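Local coordinates for protein haloacid dehalogenase-like hydrolase (Klebsiella pneumoniae subsp. pneumoniae, PDB 3PGV) that probably acts as a magnesium-dependent phosphatase of the Cof family within the haloacid dehalogenase-like hydrolase superfamily, at residues A[29-34]-A[248-253]; A[78-83]-A[215-220]; A[194-197]-A[201-204]; A[229-234]-A[273-278]; A[236-241]-A[259-264]. All coordinates share one frame; numbering follows the deposited sequence. Where two conformers were deposited one is given.

Contact 1 of 5, residues A[29-34]-A[248-253]; sequences DGTLLS and CIMANA. With CA (calcium ion), chain E.
The carbonyl of G30 and the side chains of M250 and N252 meet beside the calcium site of this haloacid dehalogenase-like fold. M250, a selenomethionine, can be followed atom by atom. Its CB points at the 29-34 segment and lies near the carbonyl oxygen of G30; M250 CG comes closer, 3.6 Å from G30 O, and also faces T31 OG1. Bends at chi2 (-57°) and chi3 (-63°) then curl the chain round T31, setting M250 SE 3.9 Å from T31 CG2 and bringing the terminal M250 CE to 3.7 Å from T31 O. The polar part is one bond: N252 ND2 donates to G30 O at 2.7 Å, nearly straight at 175°. The oxygen accepts it on a lone pair in its carbonyl plane and also lies in the amide plane of N252, so both flat groups are well oriented for it. N252 OD1 is held separately by the backbone N of N270, which fixes the amide from its other end. T31 OG1 bonds to D27, a calcium ligand, while D29 O binds the calcium ion directly at 2.4 Å. The contact thus joins the short helix 28-32, which follows central strand 23-27, to the turn leaving strand 246-249, with V275 of helix 274-283 touching both T31 and M250.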
# COMPACT_ATOMS: atom_id res chain seq x y z
N ASP A 29 -2.86 4.15 6.09
CA ASP A 29 -1.98 5.06 6.81
C ASP A 29 -1.87 6.39 6.11
O ASP A 29 -1.55 6.44 4.93
CB ASP A 29 -0.59 4.43 7.01
CG ASP A 29 -0.64 3.12 7.75
OD1 ASP A 29 -0.85 3.15 8.98
OD2 ASP A 29 -0.54 2.07 7.09
N GLY A 30 -2.16 7.47 6.85
CA GLY A 30 -2.09 8.83 6.33
C GLY A 30 -3.28 9.22 5.47
O GLY A 30 -3.34 10.35 4.98
N THR A 31 -4.24 8.29 5.27
CA THR A 31 -5.41 8.52 4.43
C THR A 31 -6.72 8.33 5.23
O THR A 31 -7.27 9.29 5.76
CB THR A 31 -5.32 7.66 3.17
OG1 THR A 31 -4.07 7.93 2.51
CG2 THR A 31 -6.46 7.91 2.22
N LEU A 32 -7.21 7.08 5.34
CA LEU A 32 -8.42 6.79 6.10
C LEU A 32 -8.11 6.78 7.62
O LEU A 32 -8.95 7.22 8.42
CB LEU A 32 -9.03 5.43 5.67
CG LEU A 32 -10.34 5.01 6.37
CD1 LEU A 32 -11.47 6.02 6.10
CD2 LEU A 32 -10.75 3.64 5.95
N LEU A 33 -6.92 6.28 8.00
CA LEU A 33 -6.54 6.23 9.41
C LEU A 33 -6.16 7.62 9.93
O LEU A 33 -5.60 8.45 9.18
CB LEU A 33 -5.36 5.24 9.65
CG LEU A 33 -5.61 3.77 9.28
CD1 LEU A 33 -4.38 2.95 9.56
CD2 LEU A 33 -6.80 3.20 10.05
N SER A 34 -6.45 7.87 11.22
CA SER A 34 -6.12 9.15 11.85
C SER A 34 -4.59 9.30 11.95
O SER A 34 -3.87 8.31 11.80
CB SER A 34 -6.73 9.21 13.25
OG SER A 34 -6.08 8.29 14.12
N CYS A 248 -8.42 11.33 -5.22
CA CYS A 248 -8.26 12.43 -4.25
C CYS A 248 -6.93 12.30 -3.53
O CYS A 248 -6.64 11.25 -2.95
CB CYS A 248 -9.42 12.47 -3.27
SG CYS A 248 -11.00 12.88 -4.02
N ILE A 249 -6.16 13.39 -3.49
CA ILE A 249 -4.89 13.45 -2.77
C ILE A 249 -5.11 14.13 -1.40
O ILE A 249 -5.76 15.17 -1.33
CB ILE A 249 -3.80 14.20 -3.62
CG1 ILE A 249 -3.50 13.44 -4.94
CG2 ILE A 249 -2.51 14.45 -2.80
CD1 ILE A 249 -2.52 14.19 -5.89
N MSE A 250 -4.60 13.51 -0.32
CA MSE A 250 -4.71 14.07 1.04
C MSE A 250 -3.91 15.36 1.15
O MSE A 250 -2.85 15.47 0.53
CB MSE A 250 -4.18 13.06 2.08
CG MSE A 250 -4.84 11.69 1.99
SE MSE A 250 -6.75 11.80 2.18
CE MSE A 250 -6.86 12.48 3.98
N ALA A 251 -4.37 16.32 1.98
CA ALA A 251 -3.61 17.55 2.22
C ALA A 251 -2.25 17.21 2.85
O ALA A 251 -1.25 17.88 2.57
CB ALA A 251 -4.39 18.49 3.14
N ASN A 252 -2.21 16.14 3.66
CA ASN A 252 -1.00 15.70 4.35
C ASN A 252 -0.10 14.85 3.45
O ASN A 252 0.91 14.32 3.92
CB ASN A 252 -1.36 14.95 5.61
CG ASN A 252 -2.33 13.82 5.38
OD1 ASN A 252 -3.53 14.03 5.22
ND2 ASN A 252 -1.82 12.59 5.35
N ALA A 253 -0.46 14.70 2.16
CA ALA A 253 0.29 13.86 1.23
C ALA A 253 1.68 14.39 0.96
O ALA A 253 1.92 15.60 1.09
CB ALA A 253 -0.46 13.73 -0.07
CA CA E . -0.22 6.18 2.95
O HOH W 1 0.51 5.15 0.66

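Contact 2 of 5, residues A[78-83]-A[215-220]; sequences RSYMIT and EAVAKM. With EDO (1,2-ethanediol), chain K.
A strand and a helix of the Rossmann-like core meet here: strand 80-83 of the eight-stranded mixed sheet is covered by helix 210-220. Y80 and V217 meet at the middle of the contact, and M220 joins from the margin. The axes of strand 80-83 and helix 215-220 approach to 10.1 Å and run nearly antiparallel, at 165°. Y80 and I82, two residues apart on the strand, both direct their CB atoms at the helix, whereas M81 points to the other side of the sheet. V217 CG1 is the main apolar contact, 3.6 Å from Y80 CB and equally near the ring atoms CG and CD2, so it sits against the root of the tyrosine. It lies anti to the backbone N (chi1 170°), which leaves V217 CG2 as the branch that faces I82 CG1, at 4.2 Å. Selenomethionine M220 serves the outer half of the ring. Its SE is 3.8 Å from Y80 CE1 and 4.3 Å from the ring centroid, 34° off the normal, an oblique Met-aromatic contact, while M220 CB lies beside Y80 OH. An ethanediol molecule, probably from the crystallisation liquor, lays its O1 over the centre of one ring face, 3.6 Å from Y80 CE2. No hydrogen bond links the two segments, which meet through apolar and selenium-ring contacts. V58 and V89 of neighbouring strands also touch V217, completing helix-on-sheet packing characteristic of the Rossmann-like alpha/beta core of the HAD-like hydrolases.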
# COMPACT_ATOMS: atom_id res chain seq x y z
N ARG A 78 -17.64 -5.97 5.34
CA ARG A 78 -16.93 -6.97 4.54
C ARG A 78 -16.33 -6.24 3.34
O ARG A 78 -17.05 -5.51 2.65
CB ARG A 78 -17.91 -8.09 4.06
CG ARG A 78 -18.88 -8.62 5.14
CD ARG A 78 -18.44 -9.93 5.79
NE ARG A 78 -18.33 -11.00 4.82
CZ ARG A 78 -17.79 -12.18 5.09
NH1 ARG A 78 -17.36 -12.45 6.32
NH2 ARG A 78 -17.67 -13.10 4.14
N SER A 79 -15.02 -6.39 3.13
CA SER A 79 -14.33 -5.67 2.06
C SER A 79 -13.14 -6.44 1.53
O SER A 79 -12.56 -7.26 2.25
CB SER A 79 -13.86 -4.30 2.55
OG SER A 79 -13.03 -4.43 3.70
N TYR A 80 -12.73 -6.15 0.27
CA TYR A 80 -11.52 -6.71 -0.30
C TYR A 80 -10.32 -5.96 0.28
O TYR A 80 -10.40 -4.74 0.51
CB TYR A 80 -11.52 -6.59 -1.83
CG TYR A 80 -12.26 -7.72 -2.53
CD1 TYR A 80 -11.67 -8.97 -2.69
CD2 TYR A 80 -13.50 -7.50 -3.10
CE1 TYR A 80 -12.34 -10.00 -3.34
CE2 TYR A 80 -14.17 -8.52 -3.78
CZ TYR A 80 -13.58 -9.77 -3.90
OH TYR A 80 -14.24 -10.78 -4.57
N MSE A 81 -9.23 -6.68 0.57
CA MSE A 81 -8.05 -6.09 1.19
C MSE A 81 -6.85 -6.23 0.26
O MSE A 81 -6.43 -7.35 -0.06
CB MSE A 81 -7.77 -6.76 2.55
CG MSE A 81 -6.66 -6.11 3.35
SE MSE A 81 -7.08 -4.29 3.96
CE MSE A 81 -8.79 -4.64 4.82
N ILE A 82 -6.31 -5.08 -0.22
CA ILE A 82 -5.09 -5.05 -1.04
C ILE A 82 -3.92 -4.79 -0.10
O ILE A 82 -3.91 -3.77 0.58
CB ILE A 82 -5.19 -3.94 -2.13
CG1 ILE A 82 -6.31 -4.24 -3.14
CG2 ILE A 82 -3.85 -3.72 -2.82
CD1 ILE A 82 -6.60 -3.08 -4.08
N THR A 83 -2.96 -5.74 -0.03
CA THR A 83 -1.77 -5.55 0.82
C THR A 83 -0.48 -5.65 -0.00
O THR A 83 -0.54 -5.94 -1.20
CB THR A 83 -1.79 -6.52 2.01
OG1 THR A 83 -1.78 -7.86 1.53
CG2 THR A 83 -2.98 -6.28 2.94
N GLU A 215 -7.95 -2.28 -10.03
CA GLU A 215 -8.58 -2.66 -11.29
C GLU A 215 -9.05 -4.12 -11.25
O GLU A 215 -10.18 -4.42 -11.64
CB GLU A 215 -7.63 -2.43 -12.47
CG GLU A 215 -8.24 -2.79 -13.81
CD GLU A 215 -7.46 -2.35 -15.03
OE1 GLU A 215 -6.21 -2.39 -14.99
OE2 GLU A 215 -8.10 -2.04 -16.06
N ALA A 216 -8.18 -5.04 -10.73
CA ALA A 216 -8.50 -6.47 -10.62
C ALA A 216 -9.68 -6.70 -9.65
O ALA A 216 -10.61 -7.44 -9.97
CB ALA A 216 -7.28 -7.24 -10.15
N VAL A 217 -9.66 -6.00 -8.50
CA VAL A 217 -10.72 -6.11 -7.49
C VAL A 217 -12.05 -5.56 -8.02
O VAL A 217 -13.08 -6.22 -7.88
CB VAL A 217 -10.31 -5.46 -6.15
CG1 VAL A 217 -11.49 -5.36 -5.20
CG2 VAL A 217 -9.16 -6.23 -5.50
N ALA A 218 -12.01 -4.39 -8.69
CA ALA A 218 -13.20 -3.79 -9.30
C ALA A 218 -13.87 -4.78 -10.24
O ALA A 218 -15.09 -4.97 -10.18
CB ALA A 218 -12.83 -2.51 -10.04
N LYS A 219 -13.06 -5.49 -11.05
CA LYS A 219 -13.56 -6.51 -11.97
C LYS A 219 -14.18 -7.70 -11.22
O LYS A 219 -15.24 -8.18 -11.62
CB LYS A 219 -12.45 -6.96 -12.94
CG LYS A 219 -12.09 -5.89 -13.97
CD LYS A 219 -10.89 -6.28 -14.81
CE LYS A 219 -10.56 -5.21 -15.82
NZ LYS A 219 -9.33 -5.53 -16.58
N MSE A 220 -13.57 -8.12 -10.07
CA MSE A 220 -14.15 -9.19 -9.23
C MSE A 220 -15.54 -8.77 -8.74
O MSE A 220 -16.42 -9.62 -8.57
CB MSE A 220 -13.26 -9.47 -8.00
CG MSE A 220 -11.90 -9.97 -8.35
SE MSE A 220 -10.78 -10.05 -6.78
CE MSE A 220 -9.00 -10.12 -7.71
C1 EDO K . -15.76 -8.64 -0.04
O1 EDO K . -15.02 -9.78 -0.50
C2 EDO K . -17.25 -8.89 -0.26
O2 EDO K . -18.00 -7.88 0.45

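Contact 3 of 5, residues A[194-197]-A[201-204]; sequences SFST and LEVM
F195 and L201 face each other on one side of a beta hairpin, strands 191-195 and 200-205, at the edge of the six-stranded sheet. They form an antiparallel non-hydrogen-bonded pair with CA atoms 4.4 Å apart. L201 extends with CG anti to its N (chi1 -177°), and its CD1 is carried over the phenyl face, 3.7 Å from the F195 ring centroid and only 11° off the normal: a CH-pi contact close to perpendicular. The side chains cross at an angle, and the CD1 methyl lies over the middle of the ring. H173 and L176 also contact F195.

S194 and E202 form the adjoining hydrogen-bonded pair, with their side chains on the reverse side of the sheet from F195 and L201. S194 N donates to E202 O, and E202 N donates to S194 O at 2.7 Å, from above the carbonyl plane. The carboxylate of E202 is divided between two partners. Its OE1 forms a salt bridge with K165, which probably favours the charged carboxylate, while the other oxygen accepts from S196, just beyond the end of its strand, whose OG approaches E202 OE2 at 2.8 Å on the anti side, 30° out of the carboxylate plane.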
# COMPACT_ATOMS: atom_id res chain seq x y z
N SER A 194 8.63 2.20 -5.71
CA SER A 194 7.89 3.32 -5.11
C SER A 194 8.33 3.61 -3.71
O SER A 194 8.47 2.68 -2.90
CB SER A 194 6.39 3.03 -5.12
OG SER A 194 5.86 2.99 -6.43
N PHE A 195 8.42 4.91 -3.35
CA PHE A 195 8.55 5.30 -1.95
C PHE A 195 7.17 5.17 -1.29
O PHE A 195 6.16 5.42 -1.94
CB PHE A 195 9.02 6.77 -1.83
CG PHE A 195 10.50 6.99 -1.96
CD1 PHE A 195 11.34 6.90 -0.86
CD2 PHE A 195 11.06 7.39 -3.17
CE1 PHE A 195 12.70 7.15 -0.97
CE2 PHE A 195 12.42 7.63 -3.29
CZ PHE A 195 13.23 7.51 -2.19
N SER A 196 7.13 4.82 -0.01
CA SER A 196 5.90 4.93 0.78
C SER A 196 6.08 6.16 1.67
O SER A 196 5.64 7.25 1.30
CB SER A 196 5.66 3.66 1.59
OG SER A 196 6.79 3.29 2.37
N THR A 197 6.94 6.06 2.70
CA THR A 197 7.39 7.22 3.45
C THR A 197 8.68 7.73 2.79
O THR A 197 9.15 7.10 1.84
CB THR A 197 7.62 6.85 4.93
OG1 THR A 197 8.71 5.93 5.03
CG2 THR A 197 6.37 6.28 5.60
N LEU A 201 11.90 2.90 0.69
CA LEU A 201 11.87 2.72 -0.76
C LEU A 201 11.50 1.29 -1.08
O LEU A 201 12.23 0.37 -0.70
CB LEU A 201 13.25 3.08 -1.36
CG LEU A 201 13.37 3.00 -2.90
CD1 LEU A 201 12.34 3.91 -3.58
CD2 LEU A 201 14.77 3.34 -3.34
N GLU A 202 10.33 1.08 -1.72
CA GLU A 202 9.77 -0.25 -1.93
C GLU A 202 9.86 -0.74 -3.35
O GLU A 202 9.79 0.06 -4.30
CB GLU A 202 8.31 -0.31 -1.44
CG GLU A 202 8.13 0.37 -0.08
CD GLU A 202 6.88 0.02 0.67
OE1 GLU A 202 6.17 -0.93 0.25
OE2 GLU A 202 6.67 0.60 1.75
N VAL A 203 10.01 -2.08 -3.52
CA VAL A 203 10.08 -2.69 -4.84
C VAL A 203 9.12 -3.83 -4.95
O VAL A 203 9.20 -4.79 -4.17
CB VAL A 203 11.54 -3.13 -5.23
CG1 VAL A 203 11.59 -3.60 -6.68
CG2 VAL A 203 12.54 -2.00 -4.99
N MSE A 204 8.18 -3.74 -5.90
CA MSE A 204 7.24 -4.81 -6.21
C MSE A 204 7.49 -5.25 -7.66
O MSE A 204 8.23 -4.59 -8.39
CB MSE A 204 5.78 -4.32 -6.06
CG MSE A 204 5.30 -4.23 -4.61
SE MSE A 204 6.15 -2.82 -3.58
CE MSE A 204 5.75 -1.23 -4.75

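Contact 4 of 5, residues A[229-234]-A[273-278]; sequences IAFGDG and DAVPRY. With CA (calcium ion), chain E.
Most unusual here is the way F231 is used on two sides at once: V275 CG1 lies over one face of its ring, while its edge is driven toward the face of Y278. The methyl lies 3.9 Å from the F231 centroid and 10° off the normal, a CH-pi contact almost directly over the ring centre. The second valine branch, V275 CG2, meets F231 CD2 at 3.9 Å, and the two side chains approach from opposite directions. The aromatic pair is offset and edge-to-face, with centroids 5.7 Å apart and planes at 78°; F231 CZ comes within 3.8 Å of Y278 CD1. Y278 reaches that position with CG anti to its backbone N (chi1 -173°), and further along the same ring I229 CD1 touches Y278 CE1, also at 3.8 Å. The hydroxyl of Y278 is held by E265. Strand 229-232 and helix 274-278 run nearly antiparallel, and no hydrogen bond links the two segments. Just past the strand, D233 OD1 binds the calcium ion at 2.2 Å, beside D27 and the carbonyl of D29, and D237 accepts hydrogen bonds from the backbone N atoms of D233 and G234. The chemistry implies a division along the segment: the strand is joined to the helix by apolar and aromatic contacts alone, while the loop just after its C-terminal end supplies a carboxylate to the metal.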
# COMPACT_ATOMS: atom_id res chain seq x y z
N ILE A 229 -13.70 5.58 -6.90
CA ILE A 229 -13.14 6.79 -6.33
C ILE A 229 -12.04 6.36 -5.35
O ILE A 229 -12.27 5.44 -4.55
CB ILE A 229 -14.22 7.71 -5.66
CG1 ILE A 229 -13.56 8.99 -5.07
CG2 ILE A 229 -15.04 6.94 -4.60
CD1 ILE A 229 -14.53 10.07 -4.58
N ALA A 230 -10.82 6.93 -5.49
CA ALA A 230 -9.70 6.52 -4.66
C ALA A 230 -9.10 7.65 -3.82
O ALA A 230 -9.13 8.82 -4.24
CB ALA A 230 -8.62 5.88 -5.51
N PHE A 231 -8.52 7.30 -2.66
CA PHE A 231 -7.89 8.25 -1.74
C PHE A 231 -6.50 7.74 -1.34
O PHE A 231 -6.35 6.55 -1.05
CB PHE A 231 -8.77 8.45 -0.49
CG PHE A 231 -10.17 8.94 -0.77
CD1 PHE A 231 -11.19 8.05 -1.09
CD2 PHE A 231 -10.49 10.29 -0.65
CE1 PHE A 231 -12.50 8.51 -1.35
CE2 PHE A 231 -11.79 10.75 -0.91
CZ PHE A 231 -12.79 9.85 -1.25
N GLY A 232 -5.50 8.63 -1.35
CA GLY A 232 -4.12 8.28 -1.00
C GLY A 232 -3.24 9.47 -0.66
O GLY A 232 -3.62 10.63 -0.91
N ASP A 233 -2.04 9.21 -0.11
CA ASP A 233 -1.13 10.29 0.32
C ASP A 233 0.35 10.02 -0.06
O ASP A 233 1.22 10.86 0.24
CB ASP A 233 -1.25 10.52 1.84
CG ASP A 233 -0.63 9.42 2.68
OD1 ASP A 233 -0.73 8.24 2.27
OD2 ASP A 233 -0.11 9.73 3.76
N GLY A 234 0.64 8.85 -0.63
CA GLY A 234 2.01 8.47 -0.95
C GLY A 234 2.24 8.11 -2.41
O GLY A 234 1.29 7.95 -3.19
N ASP A 273 -10.24 13.88 9.57
CA ASP A 273 -11.08 12.76 9.12
C ASP A 273 -11.66 13.14 7.75
O ASP A 273 -12.87 12.99 7.52
CB ASP A 273 -12.21 12.47 10.14
CG ASP A 273 -12.14 11.11 10.84
OD1 ASP A 273 -11.26 10.30 10.46
OD2 ASP A 273 -12.99 10.84 11.70
N ALA A 274 -10.82 13.73 6.89
CA ALA A 274 -11.23 14.28 5.59
C ALA A 274 -11.87 13.27 4.66
O ALA A 274 -12.82 13.61 3.94
CB ALA A 274 -10.05 14.95 4.91
N VAL A 275 -11.37 12.02 4.64
CA VAL A 275 -11.93 10.98 3.74
C VAL A 275 -13.41 10.67 4.07
O VAL A 275 -14.27 10.90 3.21
CB VAL A 275 -11.05 9.70 3.66
CG1 VAL A 275 -11.72 8.62 2.79
CG2 VAL A 275 -9.66 10.03 3.13
N PRO A 276 -13.76 10.23 5.32
CA PRO A 276 -15.18 9.92 5.60
C PRO A 276 -16.10 11.13 5.49
O PRO A 276 -17.26 10.98 5.08
CB PRO A 276 -15.14 9.35 7.03
CG PRO A 276 -13.85 9.80 7.59
CD PRO A 276 -12.90 9.89 6.46
N ARG A 277 -15.59 12.35 5.80
CA ARG A 277 -16.38 13.59 5.67
C ARG A 277 -16.66 13.89 4.21
O ARG A 277 -17.77 14.29 3.87
CB ARG A 277 -15.67 14.77 6.35
CG ARG A 277 -15.60 14.62 7.85
CD ARG A 277 -14.95 15.80 8.56
NE ARG A 277 -14.69 15.47 9.97
CZ ARG A 277 -15.60 15.57 10.93
NH1 ARG A 277 -16.81 16.05 10.67
NH2 ARG A 277 -15.30 15.20 12.17
N TYR A 278 -15.66 13.66 3.34
CA TYR A 278 -15.80 13.84 1.90
C TYR A 278 -16.84 12.86 1.36
O TYR A 278 -17.69 13.25 0.55
CB TYR A 278 -14.44 13.61 1.20
CG TYR A 278 -14.44 13.95 -0.27
CD1 TYR A 278 -14.85 13.01 -1.22
CD2 TYR A 278 -13.96 15.17 -0.73
CE1 TYR A 278 -14.81 13.30 -2.59
CE2 TYR A 278 -13.91 15.46 -2.10
CZ TYR A 278 -14.33 14.52 -3.02
OH TYR A 278 -14.27 14.80 -4.36
CA CA E . -0.22 6.18 2.95
O HOH W 1 0.51 5.15 0.66

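Contact 5 of 5, residues A[236-241]-A[259-264]; sequences NDAEML and DLHPEL
Apolar contacts carry most of this meeting, and L241 and L264 form the closer of the two apolar pairs. L264 CD1 comes to 3.7 Å from L241 CB and also lies near L241 O, as does its second methyl, CD2, so both methyls of L264 lie against the L241 end of the helical segment. CG of L264 is anti to the carbonyl carbon (chi1 -63°), which directs the branch back at the helix. At the other end, L260 CD2 meets A238 CB more loosely, at 4.2 Å.

Between them, the imidazole of H261 supplies van der Waals contact: NE2 lies 3.9 Å from A238 CB and 3.8 Å from A238 O, approaching obliquely and without a hydrogen bond across the segments. A238 O is instead taken by S242 OG.

The polar interaction is internal to the 259-264 segment. H261 ND1 donates to E263 OE2 at 2.9 Å, with an N-H...O angle of 149°; the oxygen uses its syn lone pair and lies 11° out of the imidazole plane. This bond probably fixes the rotation of the ring, whose CD2 and NE2 then face A238. A type I turn from H261 to L264 brings both side chains round to the same partner helix.

The contact therefore sets the start of helix 238-243 against the turn between helix 255-260 and strand 265-266, with I249 of strand 246-249 touching both L241 and L264.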
# COMPACT_ATOMS: atom_id res chain seq x y z
N ASN A 236 3.21 5.31 -3.51
CA ASN A 236 2.63 3.97 -3.74
C ASN A 236 1.09 4.03 -3.98
O ASN A 236 0.47 3.00 -4.27
CB ASN A 236 2.99 3.01 -2.61
CG ASN A 236 2.62 3.51 -1.22
OD1 ASN A 236 2.60 4.71 -0.94
ND2 ASN A 236 2.42 2.59 -0.31
N ASP A 237 0.51 5.27 -3.99
CA ASP A 237 -0.91 5.49 -4.32
C ASP A 237 -1.08 6.15 -5.71
O ASP A 237 -2.20 6.29 -6.18
CB ASP A 237 -1.59 6.36 -3.24
CG ASP A 237 -1.55 5.76 -1.86
OD1 ASP A 237 -1.91 4.58 -1.72
OD2 ASP A 237 -1.20 6.49 -0.90
N ALA A 238 0.04 6.62 -6.31
CA ALA A 238 0.03 7.38 -7.56
C ALA A 238 -0.74 6.68 -8.70
O ALA A 238 -1.64 7.29 -9.29
CB ALA A 238 1.46 7.70 -8.00
N GLU A 239 -0.45 5.37 -8.95
CA GLU A 239 -1.16 4.62 -10.00
C GLU A 239 -2.65 4.48 -9.67
O GLU A 239 -3.50 4.74 -10.52
CB GLU A 239 -0.53 3.21 -10.24
CG GLU A 239 0.95 3.23 -10.61
CD GLU A 239 1.92 3.33 -9.44
OE1 GLU A 239 1.46 3.35 -8.27
OE2 GLU A 239 3.14 3.35 -9.69
N MSE A 240 -2.97 4.16 -8.40
CA MSE A 240 -4.35 4.02 -7.94
C MSE A 240 -5.15 5.30 -8.14
O MSE A 240 -6.27 5.25 -8.63
CB MSE A 240 -4.40 3.58 -6.46
CG MSE A 240 -5.82 3.32 -5.96
SE MSE A 240 -5.89 2.68 -4.15
CE MSE A 240 -5.18 4.19 -3.23
N LEU A 241 -4.56 6.45 -7.76
CA LEU A 241 -5.24 7.73 -7.83
C LEU A 241 -5.46 8.21 -9.26
O LEU A 241 -6.47 8.85 -9.53
CB LEU A 241 -4.51 8.81 -7.00
CG LEU A 241 -4.38 8.53 -5.49
CD1 LEU A 241 -3.68 9.68 -4.79
CD2 LEU A 241 -5.73 8.28 -4.87
N ASP A 259 2.99 17.01 -6.98
CA ASP A 259 3.71 17.52 -8.15
C ASP A 259 3.54 16.59 -9.37
O ASP A 259 3.44 17.08 -10.49
CB ASP A 259 5.20 17.69 -7.82
CG ASP A 259 5.51 18.78 -6.80
OD1 ASP A 259 4.59 19.58 -6.49
OD2 ASP A 259 6.67 18.85 -6.34
N LEU A 260 3.56 15.26 -9.15
CA LEU A 260 3.40 14.28 -10.23
C LEU A 260 1.99 14.32 -10.81
O LEU A 260 1.81 14.15 -12.02
CB LEU A 260 3.73 12.87 -9.72
CG LEU A 260 3.76 11.76 -10.80
CD1 LEU A 260 4.94 11.95 -11.75
CD2 LEU A 260 3.78 10.38 -10.17
N HIS A 261 0.98 14.57 -9.96
CA HIS A 261 -0.41 14.60 -10.41
C HIS A 261 -1.12 15.89 -10.00
O HIS A 261 -2.02 15.86 -9.15
CB HIS A 261 -1.16 13.36 -9.90
CG HIS A 261 -0.63 12.08 -10.46
ND1 HIS A 261 -0.92 11.69 -11.76
CD2 HIS A 261 0.15 11.13 -9.89
CE1 HIS A 261 -0.30 10.53 -11.94
NE2 HIS A 261 0.35 10.15 -10.84
N PRO A 262 -0.77 17.04 -10.64
CA PRO A 262 -1.43 18.30 -10.27
C PRO A 262 -2.90 18.37 -10.71
O PRO A 262 -3.66 19.22 -10.21
CB PRO A 262 -0.58 19.36 -10.98
CG PRO A 262 0.01 18.65 -12.13
CD PRO A 262 0.25 17.24 -11.69
N GLU A 263 -3.31 17.48 -11.62
CA GLU A 263 -4.69 17.43 -12.12
C GLU A 263 -5.67 16.83 -11.09
O GLU A 263 -6.89 16.91 -11.28
CB GLU A 263 -4.76 16.64 -13.46
CG GLU A 263 -4.59 15.13 -13.31
CD GLU A 263 -3.17 14.63 -13.07
OE1 GLU A 263 -2.22 15.43 -13.18
OE2 GLU A 263 -3.01 13.40 -12.83
N LEU A 264 -5.15 16.19 -10.04
CA LEU A 264 -5.99 15.54 -9.04
C LEU A 264 -6.39 16.49 -7.93
O LEU A 264 -5.59 17.33 -7.50
CB LEU A 264 -5.31 14.29 -8.47
CG LEU A 264 -5.02 13.16 -9.47
CD1 LEU A 264 -4.35 12.01 -8.79
CD2 LEU A 264 -6.31 12.68 -10.16

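Contacts 1, 2 and 4 reach the eight-stranded sheet, contact 3 the six-stranded one. Contacts 1 and 4 have centres about 6 Å apart, on neighbouring strands 246-249 and 228-232, and share the calcium ion. Contact 5, with its centre about 13 Å from each of theirs, touches both. Along the chain, contacts 2 and 3 nest inside the loop closed by contact 1, contact 5 nests inside contact 4, and contacts 1 and 4 cross. Contact 2, whose centre is about 20 Å from that of contact 1, covers another part of the sheet. Contact 3 touches contact 5 through S196 and N236, so its hairpin reaches the metal-bearing core, consistent with a cap domain of this superfamily.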